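TRNA threonylcarbamoyladenosine biosynthesis protein TsaE (PDB 1HTW) is required for forming the threonylcarbamoyl group on adenosine 37 of tRNAs that read codons beginning with adenine, and binds ATP and magnesium. Local coordinates at residues 33-38 / 120-125; 44-49 / 129-134; 83-88 / 111-116. One frame throughout, in Å; residues are numbered along the deposited sequence.

How the contacts relate
All three contacts are built on one mixed sheet, in which strands 127-134, 34-39, 109-113 and 79-85 lie side by side in that order and run parallel. Contacts 1 and 3 are close, their centres about 10 Å apart, and share the sodium ion; the centre of contact 2 lies about 18 Å from that of contact 1 and about 13 Å from that of contact 3, which shares with it the magnesium ion and its three waters. Along the chain, strand 34-39 leads into helix 46-56, so the segments of contacts 1 and 2 alternate, while contact 3 is nested inside both loops. The P-loop and the magnesium-binding Glu113 are thus brought together at the C-terminal ends of neighbouring strands.

Contact 1 (33-38 / 120-125); sequences AIMVYL and GILPEA. With NA (sodium ion), chain F.
Strand 34-39, which leads toward the P-loop of this nucleotide-binding fold, is covered on one side by the connection 120-125 between strands 109-113 and 127-134. Met35 and Tyr37, two apart on the strand, both turn toward that loop. Tyr37 carries its CG anti to the carbonyl carbon (chi1 -74°), which lays the ring over Ala125: the methyl carbon CB of Ala125 sits 3.4 Å from the centroid of the Tyr37 ring, almost on its normal, a CH-pi contact. Alanine suits this place because its small CB can come in close over the centre of the ring. At the ring's edge, the hydroxyl OH of Tyr37 donates a hydrogen bond to Pro123 O at 2.7 Å, from above the carbonyl plane. Met35 bends at chi2 and chi3 and crosses Pro123 at about a right angle, its CE 3.6 Å from Pro123 CD and 3.9 Å from Leu122 CD2. The flexible thioether chain can curl to fit the rigid proline ring. Asp126, next in the chain, hydrogen-bonds to the backbone of Met35, while beyond Tyr37 the carbonyl O of Leu38 binds sodium at 2.8 Å, together with Asn39, Ile112 and Ser115. Tyrosine therefore does two jobs, its ring packing on the loop and its hydroxyl satisfying a loop carbonyl, so that a segment without regular secondary structure is fixed to the strand by both apolar and polar contacts.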
loop_
_atom_site.group_PDB
_atom_site.type_symbol
_atom_site.label_atom_id
_atom_site.label_comp_id
_atom_site.label_asym_id
_atom_site.label_seq_id
_atom_site.Cartn_x
_atom_site.Cartn_y
_atom_site.Cartn_z
ATOM N N ALA A 33 6.618 3.903 10.512
ATOM C CA ALA A 33 6.256 3.772 9.035
ATOM C C ALA A 33 5.022 2.859 8.970
ATOM O O ALA A 33 4.979 1.852 9.691
ATOM C CB ALA A 33 7.425 3.163 8.343
ATOM N N ILE A 34 4.078 3.215 8.117
ATOM C CA ILE A 34 2.857 2.355 8.020
ATOM C C ILE A 34 3.096 1.310 6.918
ATOM O O ILE A 34 3.429 1.720 5.808
ATOM C CB ILE A 34 1.663 3.223 7.741
ATOM C CG1 ILE A 34 1.510 4.347 8.806
ATOM C CG2 ILE A 34 0.357 2.448 7.626
ATOM C CD1 ILE A 34 0.251 5.165 8.648
ATOM N N MET A 35 2.993 0.058 7.268
ATOM C CA MET A 35 3.246 -1.022 6.281
ATOM C C MET A 35 1.896 -1.498 5.736
ATOM O O MET A 35 1.041 -2.003 6.442
ATOM C CB MET A 35 4.020 -2.151 6.925
ATOM C CG MET A 35 5.285 -1.606 7.679
ATOM S SD MET A 35 6.614 -1.076 6.345
ATOM C CE MET A 35 6.868 -2.666 5.458
ATOM N N VAL A 36 1.764 -1.365 4.403
ATOM C CA VAL A 36 0.514 -1.802 3.749
ATOM C C VAL A 36 0.924 -2.878 2.726
ATOM O O VAL A 36 1.604 -2.539 1.761
ATOM C CB VAL A 36 -0.135 -0.646 3.024
ATOM C CG1 VAL A 36 -1.541 -1.072 2.494
ATOM C CG2 VAL A 36 -0.461 0.531 4.020
ATOM N N TYR A 37 0.392 -4.091 2.901
ATOM C CA TYR A 37 0.678 -5.142 1.914
ATOM C C TYR A 37 -0.515 -5.228 0.968
ATOM O O TYR A 37 -1.631 -5.415 1.428
ATOM C CB TYR A 37 0.782 -6.486 2.631
ATOM C CG TYR A 37 2.032 -6.729 3.453
ATOM C CD1 TYR A 37 2.946 -5.728 3.769
ATOM C CD2 TYR A 37 2.241 -8.004 3.945
ATOM C CE1 TYR A 37 4.063 -6.025 4.565
ATOM C CE2 TYR A 37 3.344 -8.309 4.720
ATOM C CZ TYR A 37 4.237 -7.312 5.018
ATOM O OH TYR A 37 5.339 -7.653 5.801
ATOM N N LEU A 38 -0.256 -5.031 -0.345
ATOM C CA LEU A 38 -1.284 -5.046 -1.357
ATOM C C LEU A 38 -1.237 -6.415 -2.075
ATOM O O LEU A 38 -0.221 -6.797 -2.625
ATOM C CB LEU A 38 -1.047 -3.954 -2.424
ATOM C CG LEU A 38 -0.986 -2.514 -1.903
ATOM C CD1 LEU A 38 -0.567 -1.565 -3.013
ATOM C CD2 LEU A 38 -2.304 -2.152 -1.265
ATOM N N GLY A 120 10.605 -12.164 6.158
ATOM C CA GLY A 120 11.766 -12.135 7.028
ATOM C C GLY A 120 12.385 -10.760 7.160
ATOM O O GLY A 120 12.660 -10.304 8.282
ATOM N N ILE A 121 12.678 -10.090 6.051
ATOM C CA ILE A 121 13.301 -8.777 6.076
ATOM C C ILE A 121 12.291 -7.656 6.227
ATOM O O ILE A 121 12.482 -6.715 6.997
ATOM C CB ILE A 121 14.156 -8.530 4.819
ATOM C CG1 ILE A 121 15.021 -9.769 4.548
ATOM C CG2 ILE A 121 15.030 -7.302 4.986
ATOM C CD1 ILE A 121 16.366 -9.722 5.235
ATOM N N LEU A 122 11.195 -7.739 5.477
ATOM C CA LEU A 122 10.174 -6.678 5.544
ATOM C C LEU A 122 9.534 -6.645 6.934
ATOM O O LEU A 122 9.022 -7.677 7.373
ATOM C CB LEU A 122 9.027 -7.092 4.594
ATOM C CG LEU A 122 8.932 -6.522 3.201
ATOM C CD1 LEU A 122 7.619 -6.980 2.554
ATOM C CD2 LEU A 122 9.013 -5.003 3.198
ATOM N N PRO A 123 9.300 -5.449 7.466
ATOM C CA PRO A 123 8.541 -5.308 8.691
ATOM C C PRO A 123 7.121 -5.855 8.451
ATOM O O PRO A 123 6.636 -5.825 7.314
ATOM C CB PRO A 123 8.487 -3.809 8.945
ATOM C CG PRO A 123 9.564 -3.218 8.101
ATOM C CD PRO A 123 9.776 -4.163 6.939
ATOM N N GLU A 124 6.509 -6.365 9.500
ATOM C CA GLU A 124 5.191 -6.973 9.425
ATOM C C GLU A 124 4.180 -5.906 8.983
ATOM O O GLU A 124 4.409 -4.727 9.227
ATOM C CB GLU A 124 4.756 -7.544 10.769
ATOM C CG GLU A 124 3.407 -8.245 10.739
ATOM C CD GLU A 124 2.632 -8.091 12.033
ATOM O OE1 GLU A 124 3.270 -7.932 13.097
ATOM O OE2 GLU A 124 1.384 -8.101 11.971
ATOM N N ALA A 125 3.123 -6.359 8.303
ATOM C CA ALA A 125 2.128 -5.415 7.818
ATOM C C ALA A 125 1.245 -4.868 8.947
ATOM O O ALA A 125 0.883 -5.612 9.837
ATOM C CB ALA A 125 1.185 -6.087 6.817
HETATM NA NA NA F . 1.927 -7.609 -0.977
#

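Contact 2 (44-49 / 129-134); sequences AGKTTL and VNIDYY. With MG (magnesium ion), chain D; ADP (adenosine-5'-diphosphate), chain H.
Leu49 and Val129 meet tip to tip, CD2 of Leu49 lying 3.8 Å from CG1 of Val129, with Leu49 CG and Val129 CG1 each standing anti to their own backbone N. Ile131, two residues along the strand, spreads its two arms beneath the start of the helix. Its CG2 reaches the backbone of Ala44, 3.4 Å from Ala44 O, while CD1 on the other arm lies under the peptide between Gly45 and Lys46. Ala44 CB fits between Ile131 and the Tyr133 ring, 4.0 Å from Tyr133 CD1, and the hydroxyl of that tyrosine hydrogen-bonds to Asp41. Short and branched apolar side chains suit this buried seam. The loop before helix 46-56 is the P-loop (Walker A), Gly45 being the helix N-cap; with no side chain it lets the adenine come close, and its positive phi (123°) suits glycine. Backbone N-H groups of Gly45 and Lys46 converge on ADP O2B, joined by Lys46 NZ at 2.6 Å, so three donors grip one beta-phosphate oxygen and probably offset its charge. The Lys46 chain curls round the phosphate through bends at chi3 and chi4, and NZ also donates to Gly40 O. Thr47 N hydrogen-bonds to ADP O1B, and Thr47 OG1 coordinates magnesium at 2.1 Å; ADP O1B, three waters and Glu113 OE1 complete its six ligands. Thr48 gives both its backbone N-H and its hydroxyl, OG1 at 2.8 Å, to ADP O2A.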
loop_
_atom_site.group_PDB
_atom_site.type_symbol
_atom_site.label_atom_id
_atom_site.label_comp_id
_atom_site.label_asym_id
_atom_site.label_seq_id
_atom_site.Cartn_x
_atom_site.Cartn_y
_atom_site.Cartn_z
ATOM N N ALA A 44 -5.354 -7.525 -10.702
ATOM C CA ALA A 44 -6.393 -7.278 -9.733
ATOM C C ALA A 44 -6.611 -5.788 -9.449
ATOM O O ALA A 44 -7.677 -5.362 -9.119
ATOM C CB ALA A 44 -6.119 -8.012 -8.428
ATOM N N GLY A 45 -5.488 -4.998 -9.581
ATOM C CA GLY A 45 -5.665 -3.544 -9.399
ATOM C C GLY A 45 -4.714 -3.040 -8.261
ATOM O O GLY A 45 -5.089 -1.939 -7.777
ATOM N N LYS A 46 -3.694 -3.734 -7.910
ATOM C CA LYS A 46 -2.822 -3.292 -6.762
ATOM C C LYS A 46 -2.160 -1.970 -7.137
ATOM O O LYS A 46 -2.237 -0.970 -6.398
ATOM C CB LYS A 46 -1.777 -4.325 -6.389
ATOM C CG LYS A 46 -2.239 -5.720 -6.003
ATOM C CD LYS A 46 -1.141 -6.733 -5.786
ATOM C CE LYS A 46 -0.380 -7.135 -7.035
ATOM N NZ LYS A 46 -1.274 -7.809 -8.075
ATOM N N THR A 47 -1.576 -1.918 -8.337
ATOM C CA THR A 47 -0.997 -0.654 -8.846
ATOM C C THR A 47 -1.965 0.397 -9.121
ATOM O O THR A 47 -1.728 1.635 -8.875
ATOM C CB THR A 47 -0.044 -1.029 -10.012
ATOM O OG1 THR A 47 0.969 -1.854 -9.553
ATOM C CG2 THR A 47 0.522 0.281 -10.599
ATOM N N THR A 48 -3.226 0.141 -9.586
ATOM C CA THR A 48 -4.233 1.159 -9.771
ATOM C C THR A 48 -4.723 1.765 -8.412
ATOM O O THR A 48 -4.918 2.956 -8.360
ATOM C CB THR A 48 -5.494 0.594 -10.454
ATOM O OG1 THR A 48 -4.969 0.235 -11.805
ATOM C CG2 THR A 48 -6.575 1.597 -10.607
ATOM N N LEU A 49 -4.783 0.869 -7.437
ATOM C CA LEU A 49 -5.162 1.406 -6.084
ATOM C C LEU A 49 -3.990 2.304 -5.557
ATOM O O LEU A 49 -4.395 3.377 -5.102
ATOM C CB LEU A 49 -5.261 0.205 -5.109
ATOM C CG LEU A 49 -5.455 0.615 -3.635
ATOM C CD1 LEU A 49 -6.598 1.589 -3.460
ATOM C CD2 LEU A 49 -5.664 -0.630 -2.754
ATOM N N VAL A 129 -4.333 -5.602 2.217
ATOM C CA VAL A 129 -5.456 -5.204 1.356
ATOM C C VAL A 129 -5.605 -6.337 0.326
ATOM O O VAL A 129 -4.715 -6.477 -0.525
ATOM C CB VAL A 129 -5.074 -3.914 0.574
ATOM C CG1 VAL A 129 -6.212 -3.517 -0.340
ATOM C CG2 VAL A 129 -4.826 -2.766 1.558
ATOM N N ASN A 130 -6.666 -7.145 0.444
ATOM C CA ASN A 130 -6.751 -8.320 -0.466
ATOM C C ASN A 130 -7.774 -7.987 -1.527
ATOM O O ASN A 130 -8.944 -7.713 -1.212
ATOM C CB ASN A 130 -7.259 -9.517 0.369
ATOM C CG ASN A 130 -6.243 -10.006 1.376
ATOM O OD1 ASN A 130 -5.055 -9.727 1.256
ATOM N ND2 ASN A 130 -6.682 -10.703 2.436
ATOM N N ILE A 131 -7.373 -7.889 -2.797
ATOM C CA ILE A 131 -8.242 -7.459 -3.844
ATOM C C ILE A 131 -8.737 -8.693 -4.663
ATOM O O ILE A 131 -7.884 -9.365 -5.211
ATOM C CB ILE A 131 -7.458 -6.547 -4.864
ATOM C CG1 ILE A 131 -6.817 -5.378 -4.055
ATOM C CG2 ILE A 131 -8.456 -5.968 -5.862
ATOM C CD1 ILE A 131 -6.140 -4.367 -5.030
ATOM N N ASP A 132 -10.026 -8.831 -4.802
ATOM C CA ASP A 132 -10.615 -9.857 -5.711
ATOM C C ASP A 132 -11.261 -9.124 -6.864
ATOM O O ASP A 132 -11.564 -7.931 -6.925
ATOM C CB ASP A 132 -11.657 -10.705 -5.013
ATOM C CG ASP A 132 -11.975 -12.038 -5.651
ATOM O OD1 ASP A 132 -11.318 -12.484 -6.623
ATOM O OD2 ASP A 132 -12.857 -12.731 -5.074
ATOM N N TYR A 133 -11.480 -9.896 -7.975
ATOM C CA TYR A 133 -11.962 -9.190 -9.175
ATOM C C TYR A 133 -12.919 -10.089 -10.005
ATOM O O TYR A 133 -12.820 -11.296 -9.875
ATOM C CB TYR A 133 -10.728 -8.964 -10.099
ATOM C CG TYR A 133 -9.912 -10.204 -10.376
ATOM C CD1 TYR A 133 -8.955 -10.661 -9.493
ATOM C CD2 TYR A 133 -10.076 -10.934 -11.565
ATOM C CE1 TYR A 133 -8.231 -11.805 -9.683
ATOM C CE2 TYR A 133 -9.340 -12.090 -11.786
ATOM C CZ TYR A 133 -8.407 -12.512 -10.879
ATOM O OH TYR A 133 -7.630 -13.628 -11.098
ATOM N N TYR A 134 -13.686 -9.413 -10.774
ATOM C CA TYR A 134 -14.643 -10.023 -11.727
ATOM C C TYR A 134 -14.925 -9.001 -12.815
ATOM O O TYR A 134 -15.570 -7.962 -12.593
ATOM C CB TYR A 134 -15.875 -10.333 -10.886
ATOM C CG TYR A 134 -16.952 -11.174 -11.499
ATOM C CD1 TYR A 134 -17.818 -10.623 -12.438
ATOM C CD2 TYR A 134 -17.120 -12.504 -11.134
ATOM C CE1 TYR A 134 -18.851 -11.363 -12.971
ATOM C CE2 TYR A 134 -18.155 -13.257 -11.666
ATOM C CZ TYR A 134 -19.006 -12.681 -12.584
ATOM O OH TYR A 134 -20.034 -13.411 -13.137
HETATM MG MG MG D . 1.071 -3.917 -9.895
HETATM P PB ADP H . -1.928 -5.249 -10.433
HETATM O O1B ADP H . -0.901 -4.237 -9.910
HETATM O O2B ADP H . -2.640 -5.949 -9.355
HETATM O O3B ADP H . -1.146 -6.248 -11.390
HETATM P PA ADP H . -2.887 -3.138 -12.174
HETATM O O1A ADP H . -1.590 -2.892 -12.876
HETATM O O2A ADP H . -3.391 -2.021 -11.347
HETATM O O3A ADP H . -2.878 -4.510 -11.387
HETATM O "O5'" ADP H . -3.968 -3.430 -13.322
HETATM C "C5'" ADP H . -5.358 -3.312 -13.166
HETATM C "C4'" ADP H . -5.981 -3.271 -14.588
HETATM O "O4'" ADP H . -7.385 -3.492 -14.482
HETATM C "C3'" ADP H . -5.774 -1.947 -15.289
HETATM O "O3'" ADP H . -5.474 -2.161 -16.704
HETATM C "C2'" ADP H . -7.091 -1.254 -14.999
HETATM O "O2'" ADP H . -7.409 -0.196 -15.881
HETATM C "C1'" ADP H . -8.100 -2.425 -14.985
HETATM N N9 ADP H . -9.252 -2.175 -14.154
HETATM C C8 ADP H . -10.560 -2.326 -14.515
HETATM N N7 ADP H . -11.452 -2.147 -13.603
HETATM C C5 ADP H . -10.714 -1.843 -12.545
HETATM C C6 ADP H . -11.165 -1.616 -11.267
HETATM N N6 ADP H . -12.429 -1.668 -10.872
HETATM N N1 ADP H . -10.178 -1.449 -10.341
HETATM C C2 ADP H . -8.886 -1.485 -10.706
HETATM N N3 ADP H . -8.347 -1.747 -11.915
HETATM C C4 ADP H . -9.369 -1.877 -12.795
HETATM O O HOH W 1 1.273 -5.994 -10.308
HETATM O O HOH W 2 1.023 -3.491 -12.044
HETATM O O HOH W 3 3.323 -3.712 -10.134
#

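Contact 3 (83-88 / 111-116); sequences HFDLYR and LIEWSE. With NA (sodium ion), chain F; MG (magnesium ion), chain D.
With CG anti to its backbone N (chi1 178°), His83 swings its imidazole across to the neighbouring strand, where Glu113, CG anti to its carbonyl carbon and extended beyond, brings up a carboxylate. His83 NE2 donates to Glu113 OE2 at 2.8 Å; the bond lies in the imidazole plane but meets the carboxylate from above. Glu113 OE1 binds magnesium at 2.2 Å, with Thr47 OG1 and the nucleotide at adjacent coordination positions and a water opposite, so His83 probably helps, from the second shell, to set the turn of the carboxylate. Glu113 OE2 probably also hydrogen-bonds to the Thr47 hydroxyl. Asp85, also with CG anti to its N, turns OD2 to a magnesium-bound water, 2.6 Å from OD2. A second water donates to Asp85 OD2 and accepts a weak hydrogen bond from Trp114 NE1. Asp85 OD2 and Glu113 OE1 are 4.1 Å apart, and the nearby metal probably eases their repulsion. Strands 79-85 and 109-113 are parallel neighbours in the central sheet: Phe84 N donates to Leu111 O, nearly along the C=O axis, Glu113 N to Phe84 O, and Leu86 N to Glu113 O. Phe84 and Ile112, bulky and apolar, pack side by side on the buried face away from Glu113. Asp85 OD1 takes the N-H of Tyr87 at 2.9 Å, an Asx turn. Beside it Tyr87 lies along the Trp114 indole, its CB over the five-membered ring in a CH-pi contact, its ring oblique (38°) to the six-membered one. Tyr87 CD1 lies 3.4 Å from Trp114 CE2. Ile112 O and Ser115 OG both bind sodium, OG at 2.7 Å.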
loop_
_atom_site.group_PDB
_atom_site.type_symbol
_atom_site.label_atom_id
_atom_site.label_comp_id
_atom_site.label_asym_id
_atom_site.label_seq_id
_atom_site.Cartn_x
_atom_site.Cartn_y
_atom_site.Cartn_z
ATOM N N HIS A 83 6.649 3.031 -2.781
ATOM C CA HIS A 83 5.838 1.982 -3.478
ATOM C C HIS A 83 6.832 0.896 -3.845
ATOM O O HIS A 83 7.870 1.102 -4.495
ATOM C CB HIS A 83 5.232 2.622 -4.745
ATOM C CG HIS A 83 4.434 1.620 -5.561
ATOM N ND1 HIS A 83 4.217 1.818 -6.897
ATOM C CD2 HIS A 83 3.811 0.487 -5.189
ATOM C CE1 HIS A 83 3.486 0.800 -7.369
ATOM N NE2 HIS A 83 3.183 -0.008 -6.352
ATOM N N PHE A 84 6.532 -0.321 -3.368
ATOM C CA PHE A 84 7.403 -1.474 -3.669
ATOM C C PHE A 84 6.674 -2.490 -4.539
ATOM O O PHE A 84 5.485 -2.693 -4.334
ATOM C CB PHE A 84 7.752 -2.195 -2.357
ATOM C CG PHE A 84 8.694 -1.430 -1.458
ATOM C CD1 PHE A 84 8.155 -0.486 -0.582
ATOM C CD2 PHE A 84 10.025 -1.796 -1.356
ATOM C CE1 PHE A 84 8.991 0.192 0.299
ATOM C CE2 PHE A 84 10.861 -1.089 -0.493
ATOM C CZ PHE A 84 10.335 -0.113 0.305
ATOM N N ASP A 85 7.377 -2.998 -5.561
ATOM C CA ASP A 85 6.881 -4.194 -6.277
ATOM C C ASP A 85 8.046 -5.191 -6.208
ATOM O O ASP A 85 9.077 -4.933 -6.850
ATOM C CB ASP A 85 6.537 -3.957 -7.740
ATOM C CG ASP A 85 5.964 -5.316 -8.295
ATOM O OD1 ASP A 85 6.295 -6.337 -7.684
ATOM O OD2 ASP A 85 5.171 -5.263 -9.222
ATOM N N LEU A 86 7.922 -6.192 -5.383
ATOM C CA LEU A 86 8.950 -7.103 -5.002
ATOM C C LEU A 86 9.000 -8.371 -5.872
ATOM O O LEU A 86 9.716 -9.295 -5.509
ATOM C CB LEU A 86 8.962 -7.509 -3.547
ATOM C CG LEU A 86 9.052 -6.405 -2.479
ATOM C CD1 LEU A 86 9.122 -6.966 -1.081
ATOM C CD2 LEU A 86 10.237 -5.487 -2.775
ATOM N N TYR A 87 8.218 -8.332 -6.937
ATOM C CA TYR A 87 8.128 -9.529 -7.784
ATOM C C TYR A 87 9.490 -10.067 -8.187
ATOM O O TYR A 87 9.714 -11.287 -8.131
ATOM C CB TYR A 87 7.283 -9.239 -9.028
ATOM C CG TYR A 87 7.099 -10.532 -9.829
ATOM C CD1 TYR A 87 6.763 -11.702 -9.163
ATOM C CD2 TYR A 87 7.304 -10.565 -11.192
ATOM C CE1 TYR A 87 6.609 -12.891 -9.863
ATOM C CE2 TYR A 87 7.161 -11.751 -11.901
ATOM C CZ TYR A 87 6.799 -12.898 -11.233
ATOM O OH TYR A 87 6.648 -14.075 -11.925
ATOM N N ARG A 88 10.429 -9.188 -8.516
ATOM C CA ARG A 88 11.770 -9.608 -8.950
ATOM C C ARG A 88 12.787 -9.565 -7.844
ATOM O O ARG A 88 14.012 -9.545 -8.071
ATOM C CB ARG A 88 12.199 -8.698 -10.122
ATOM C CG ARG A 88 11.329 -8.892 -11.352
ATOM C CD ARG A 88 11.715 -8.000 -12.501
ATOM N NE ARG A 88 10.793 -8.015 -13.612
ATOM C CZ ARG A 88 10.680 -8.966 -14.533
ATOM N NH1 ARG A 88 11.414 -10.064 -14.492
ATOM N NH2 ARG A 88 9.789 -8.804 -15.505
ATOM N N LEU A 111 3.910 1.003 0.555
ATOM C CA LEU A 111 2.784 0.223 -0.095
ATOM C C LEU A 111 3.478 -0.864 -0.920
ATOM O O LEU A 111 4.302 -0.502 -1.778
ATOM C CB LEU A 111 2.063 1.202 -1.023
ATOM C CG LEU A 111 1.598 2.541 -0.384
ATOM C CD1 LEU A 111 1.025 3.484 -1.454
ATOM C CD2 LEU A 111 0.453 2.261 0.646
ATOM N N ILE A 112 3.219 -2.104 -0.568
ATOM C CA ILE A 112 4.042 -3.201 -1.010
ATOM C C ILE A 112 3.262 -4.241 -1.820
ATOM O O ILE A 112 2.346 -4.852 -1.292
ATOM C CB ILE A 112 4.685 -3.865 0.200
ATOM C CG1 ILE A 112 5.547 -2.748 0.928
ATOM C CG2 ILE A 112 5.577 -5.036 -0.157
ATOM C CD1 ILE A 112 6.314 -3.307 2.094
ATOM N N GLU A 113 3.701 -4.433 -3.051
ATOM C CA GLU A 113 3.164 -5.518 -3.904
ATOM C C GLU A 113 4.132 -6.662 -3.858
ATOM O O GLU A 113 5.348 -6.500 -3.684
ATOM C CB GLU A 113 2.966 -5.030 -5.348
ATOM C CG GLU A 113 1.901 -3.961 -5.486
ATOM C CD GLU A 113 1.642 -3.446 -6.857
ATOM O OE1 GLU A 113 1.424 -4.291 -7.784
ATOM O OE2 GLU A 113 1.537 -2.222 -7.043
ATOM N N TRP A 114 3.614 -7.915 -3.793
ATOM C CA TRP A 114 4.449 -9.084 -3.653
ATOM C C TRP A 114 5.265 -9.113 -2.384
ATOM O O TRP A 114 6.436 -9.511 -2.317
ATOM C CB TRP A 114 5.390 -9.208 -4.876
ATOM C CG TRP A 114 4.689 -9.765 -6.071
ATOM C CD1 TRP A 114 4.149 -9.075 -7.123
ATOM C CD2 TRP A 114 4.456 -11.155 -6.349
ATOM N NE1 TRP A 114 3.591 -9.944 -8.017
ATOM C CE2 TRP A 114 3.773 -11.223 -7.568
ATOM C CE3 TRP A 114 4.753 -12.334 -5.661
ATOM C CZ2 TRP A 114 3.376 -12.436 -8.140
ATOM C CZ3 TRP A 114 4.368 -13.544 -6.240
ATOM C CH2 TRP A 114 3.684 -13.576 -7.463
ATOM N N SER A 115 4.597 -8.814 -1.245
ATOM C CA SER A 115 5.299 -8.785 0.030
ATOM C C SER A 115 5.827 -10.148 0.435
ATOM O O SER A 115 6.761 -10.188 1.260
ATOM C CB SER A 115 4.306 -8.281 1.101
ATOM O OG SER A 115 3.108 -9.038 1.022
ATOM N N GLU A 116 5.244 -11.239 -0.078
ATOM C CA GLU A 116 5.750 -12.562 0.273
ATOM C C GLU A 116 7.253 -12.688 -0.032
ATOM O O GLU A 116 7.975 -13.451 0.624
ATOM C CB GLU A 116 5.073 -13.683 -0.522
ATOM C CG GLU A 116 3.632 -13.745 -0.729
ATOM C CD GLU A 116 3.090 -12.966 -1.905
ATOM O OE1 GLU A 116 3.065 -11.717 -1.822
ATOM O OE2 GLU A 116 2.641 -13.590 -2.892
HETATM NA NA NA F . 1.927 -7.609 -0.977
HETATM MG MG MG D . 1.071 -3.917 -9.895
HETATM O O HOH W 4 3.576 -7.381 -10.096
HETATM O O HOH W 3 3.323 -3.712 -10.134
HETATM O O HOH W 1 1.273 -5.994 -10.308
HETATM O O HOH W 2 1.023 -3.491 -12.044
#